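Local coordinates for protein interferon-inducible and double-stranded-dependent eIF-2kinase (Carassius auratus, PDB 4KMF) that binds Z-DNA through this Zalpha domain and, as a PKR-like kinase, probably phosphorylates the translation initiation factor eIF2alpha, at residues A[17-22]-A[56-61]. Numbering follows the deposited sequence.
With nucleotides of chain B.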
ATOM      1  N   ASN A  17      13.372 -12.319  20.639  1.00 28.53           N
ATOM      2  CA  ASN A  17      14.254 -12.461  19.486  1.00 29.52           C
ATOM      3  C   ASN A  17      15.138 -11.275  19.154  1.00 29.13           C
ATOM      4  O   ASN A  17      16.050 -11.400  18.341  1.00 30.31           O
ATOM      5  CB  ASN A  17      13.458 -12.934  18.238  1.00 30.69           C
ATOM      6  CG  ASN A  17      12.733 -14.258  18.478  1.00 32.95           C
ATOM      7  OD1 ASN A  17      11.530 -14.292  18.777  1.00 37.01           O
ATOM      8  ND2 ASN A  17      13.482 -15.356  18.404  1.00 35.50           N
ATOM      9  N   GLY A  18      14.871 -10.126  19.760  1.00 27.95           N
ATOM     10  CA  GLY A  18      15.643  -8.950  19.468  1.00 27.08           C
ATOM     11  C   GLY A  18      15.165  -8.285  18.200  1.00 25.88           C
ATOM     12  O   GLY A  18      14.139  -8.661  17.626  1.00 26.04           O
ATOM     13  N   LYS A  19      15.911  -7.284  17.765  1.00 25.12           N
ATOM     14  CA  LYS A  19      15.443  -6.414  16.695  1.00 25.13           C
ATOM     15  C   LYS A  19      15.213  -7.186  15.394  1.00 23.58           C
ATOM     16  O   LYS A  19      15.977  -8.073  15.045  1.00 24.32           O
ATOM     17  CB  LYS A  19      16.376  -5.213  16.544  1.00 25.17           C
ATOM     18  CG  LYS A  19      17.749  -5.525  16.003  1.00 28.81           C
ATOM     19  CD  LYS A  19      18.698  -4.327  16.213  1.00 32.64           C
ATOM     20  CE  LYS A  19      20.144  -4.772  16.155  1.00 36.69           C
ATOM     21  NZ  LYS A  19      20.369  -5.572  14.922  1.00 40.07           N
ATOM     22  N   SER A  20      14.109  -6.899  14.711  1.00 22.27           N
ATOM     23  CA  SER A  20      13.636  -7.750  13.623  1.00 21.44           C
ATOM     24  C   SER A  20      12.977  -6.911  12.539  1.00 20.68           C
ATOM     25  O   SER A  20      12.404  -5.876  12.838  1.00 20.21           O
ATOM     26  CB  SER A  20      12.626  -8.785  14.149  1.00 21.32           C
ATOM     27  OG  SER A  20      13.214  -9.618  15.162  1.00 22.13           O
ATOM     28  N   ILE A  21      13.071  -7.345  11.286  1.00 20.72           N
ATOM     29  CA  ILE A  21      12.297  -6.701  10.229  1.00 20.21           C
ATOM     30  C   ILE A  21      10.883  -7.292  10.207  1.00 19.19           C
ATOM     31  O   ILE A  21      10.656  -8.381  10.748  1.00 19.18           O
ATOM     32  CB  ILE A  21      13.004  -6.793   8.848  1.00 20.43           C
ATOM     33  CG1 ILE A  21      13.088  -8.254   8.374  1.00 21.46           C
ATOM     34  CG2 ILE A  21      14.391  -6.166   8.961  1.00 22.32           C
ATOM     35  CD1 ILE A  21      13.344  -8.419   6.852  1.00 23.07           C
ATOM     36  N   ALA A  22       9.928  -6.575   9.609  1.00 19.00           N
ATOM     37  CA  ALA A  22       8.533  -7.011   9.572  1.00 19.18           C
ATOM     38  C   ALA A  22       8.353  -8.405   8.977  1.00 19.85           C
ATOM     39  O   ALA A  22       7.529  -9.167   9.450  1.00 20.05           O
ATOM     40  CB  ALA A  22       7.671  -6.015   8.796  1.00 18.47           C
ATOM     41  N   PRO A  56      14.840  -2.510   4.471  1.00 23.83           N
ATOM     42  CA  PRO A  56      13.624  -2.520   5.288  1.00 23.90           C
ATOM     43  C   PRO A  56      13.846  -2.019   6.727  1.00 22.96           C
ATOM     44  O   PRO A  56      14.936  -2.179   7.268  1.00 22.91           O
ATOM     45  CB  PRO A  56      13.233  -4.011   5.315  1.00 23.34           C
ATOM     46  CG  PRO A  56      14.517  -4.734   5.144  1.00 25.41           C
ATOM     47  CD  PRO A  56      15.351  -3.876   4.235  1.00 24.92           C
ATOM     48  N   PRO A  57      12.822  -1.404   7.335  1.00 22.41           N
ATOM     49  CA  PRO A  57      12.969  -0.951   8.730  1.00 21.61           C
ATOM     50  C   PRO A  57      13.173  -2.104   9.684  1.00 20.70           C
ATOM     51  O   PRO A  57      12.561  -3.175   9.518  1.00 20.59           O
ATOM     52  CB  PRO A  57      11.635  -0.257   9.040  1.00 22.91           C
ATOM     53  CG  PRO A  57      10.901  -0.126   7.690  1.00 23.14           C
ATOM     54  CD  PRO A  57      11.482  -1.141   6.770  1.00 22.26           C
ATOM     55  N   VAL A  58      14.039  -1.875  10.666  1.00 19.99           N
ATOM     56  CA  VAL A  58      14.308  -2.834  11.740  1.00 19.84           C
ATOM     57  C   VAL A  58      13.563  -2.340  12.980  1.00 19.83           C
ATOM     58  O   VAL A  58      13.615  -1.138  13.323  1.00 21.88           O
ATOM     59  CB  VAL A  58      15.823  -2.966  11.981  1.00 19.93           C
ATOM     60  CG1 VAL A  58      16.111  -3.815  13.211  1.00 21.00           C
ATOM     61  CG2 VAL A  58      16.492  -3.536  10.744  1.00 20.44           C
ATOM     62  N   TRP A  59      12.821  -3.239  13.622  1.00 18.77           N
ATOM     63  CA  TRP A  59      11.925  -2.845  14.716  1.00 18.67           C
ATOM     64  C   TRP A  59      12.480  -3.377  16.006  1.00 19.51           C
ATOM     65  O   TRP A  59      13.034  -4.494  16.029  1.00 19.76           O
ATOM     66  CB  TRP A  59      10.547  -3.437  14.499  1.00 17.71           C
ATOM     67  CG  TRP A  59       9.858  -2.832  13.312  1.00 16.36           C
ATOM     68  CD1 TRP A  59       9.892  -3.284  12.009  1.00 16.11           C
ATOM     69  CD2 TRP A  59       9.032  -1.668  13.323  1.00 17.49           C
ATOM     70  NE1 TRP A  59       9.145  -2.443  11.204  1.00 16.54           N
ATOM     71  CE2 TRP A  59       8.604  -1.452  11.986  1.00 15.94           C
ATOM     72  CE3 TRP A  59       8.611  -0.764  14.345  1.00 15.38           C
ATOM     73  CZ2 TRP A  59       7.747  -0.375  11.635  1.00 19.65           C
ATOM     74  CZ3 TRP A  59       7.761   0.292  14.003  1.00 15.78           C
ATOM     75  CH2 TRP A  59       7.333   0.473  12.649  1.00 17.14           C
ATOM     76  N   ASP A  60      12.358  -2.594  17.070  1.00 19.98           N
ATOM     77  CA  ASP A  60      12.737  -3.103  18.389  1.00 21.54           C
ATOM     78  C   ASP A  60      11.919  -2.436  19.481  1.00 22.55           C
ATOM     79  O   ASP A  60      11.166  -1.497  19.224  1.00 21.64           O
ATOM     80  CB  ASP A  60      14.225  -2.857  18.628  1.00 22.24           C
ATOM     81  CG  ASP A  60      14.797  -3.792  19.646  1.00 25.41           C
ATOM     82  OD1 ASP A  60      15.998  -3.663  19.886  1.00 29.28           O
ATOM     83  OD2 ASP A  60      14.063  -4.674  20.177  1.00 27.94           O
ATOM     84  N   LEU A  61      12.061  -2.947  20.703  1.00 23.47           N
ATOM     85  CA  LEU A  61      11.331  -2.434  21.858  1.00 25.13           C
ATOM     86  C   LEU A  61      11.851  -1.092  22.352  1.00 25.85           C
ATOM     87  O   LEU A  61      13.056  -0.884  22.412  1.00 26.63           O
ATOM     88  CB  LEU A  61      11.391  -3.455  23.002  1.00 24.83           C
ATOM     89  CG  LEU A  61      10.792  -4.830  22.716  1.00 24.93           C
ATOM     90  CD1 LEU A  61      11.010  -5.714  23.877  1.00 26.23           C
ATOM     91  CD2 LEU A  61       9.292  -4.750  22.427  1.00 26.30           C
TER
ATOM     92  P    DG B   3      11.968  -2.244   1.877  1.00 18.63           P
ATOM     93  OP1  DG B   3      13.416  -2.440   1.688  1.00 21.02           O
ATOM     94  OP2  DG B   3      11.204  -3.364   2.492  1.00 20.24           O
ATOM     95  O5'  DG B   3      11.708  -0.891   2.713  1.00 19.17           O
ATOM     96  C5'  DG B   3      10.378  -0.502   2.974  1.00 17.28           C
ATOM     97  C4'  DG B   3      10.301   0.867   3.630  1.00 18.28           C
ATOM     98  O4'  DG B   3      10.711   1.882   2.684  1.00 16.16           O
ATOM     99  C3'  DG B   3       8.853   1.208   3.934  1.00 18.25           C
ATOM    100  O3'  DG B   3       8.555   0.800   5.282  1.00 18.03           O
ATOM    101  C2'  DG B   3       8.741   2.720   3.774  1.00 19.17           C
ATOM    102  C1'  DG B   3       9.914   3.073   2.870  1.00 17.90           C
ATOM    103  N9   DG B   3       9.588   3.479   1.527  1.00 17.55           N
ATOM    104  C8   DG B   3      10.030   4.607   0.885  1.00 16.71           C
ATOM    105  N7   DG B   3       9.611   4.657  -0.366  1.00 17.55           N
ATOM    106  C5   DG B   3       8.866   3.495  -0.553  1.00 18.32           C
ATOM    107  C6   DG B   3       8.194   2.995  -1.706  1.00 18.41           C
ATOM    108  O6   DG B   3       8.080   3.522  -2.841  1.00 21.00           O
ATOM    109  N1   DG B   3       7.564   1.776  -1.452  1.00 17.94           N
ATOM    110  C2   DG B   3       7.597   1.086  -0.263  1.00 16.69           C
ATOM    111  N2   DG B   3       6.911  -0.074  -0.202  1.00 16.43           N
ATOM    112  N3   DG B   3       8.245   1.540   0.817  1.00 16.09           N
ATOM    113  C4   DG B   3       8.854   2.748   0.612  1.00 16.88           C
TER
HETATM  114  O   HOH W   1      17.967  -6.531  19.663  1.00 35.33           O
HETATM  115  O   HOH W   2      10.430  -4.108   8.236  1.00 21.25           O
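In this winged-helix Zalpha domain, the short strand 20-21 pairs antiparallel with strand 58-61, whose other edge is hydrogen-bonded to strand 49-51 through D60 and F50. One reciprocal pair defines the register: S20 N donates to W59 O at 2.9 Å, in the carbonyl plane, and W59 N returns a bond to S20 O at 2.8 Å, lying 35° out of the S20 carbonyl plane. The contact is tightest here, with K19 CA also 3.2 Å from W59 O. S20 and W59, both buried, point to the same face, where S20 OG bonds back to G18 O (2.8 Å) and the S20 side chain touches F13 and L14 of helix 2-17. The indole is turned so that S20 O lies in plane at its edge, while Y41 meets it edge-to-face and the side chain touches L40 of helix 33-45. The opposite face is partly exposed and its contacts are apolar only. There V58 spreads its two methyls: CG1, anti to the backbone N (chi1 173°), touches K19 CB at 3.6 Å, whereas CG2 meets I21 CG2 at 3.8 Å. Toward the DNA, direct pairing gives way to water and prolines: P56, after a cis peptide bond, and P57 pack against the deoxyguanosine nucleotide DG3 of chain B, with P57 CG 3.5 Å from its O3'. Beside them one water accepts from A22 N, the first helical residue after the N-cap I21, and donates to P57 O at 2.7 Å.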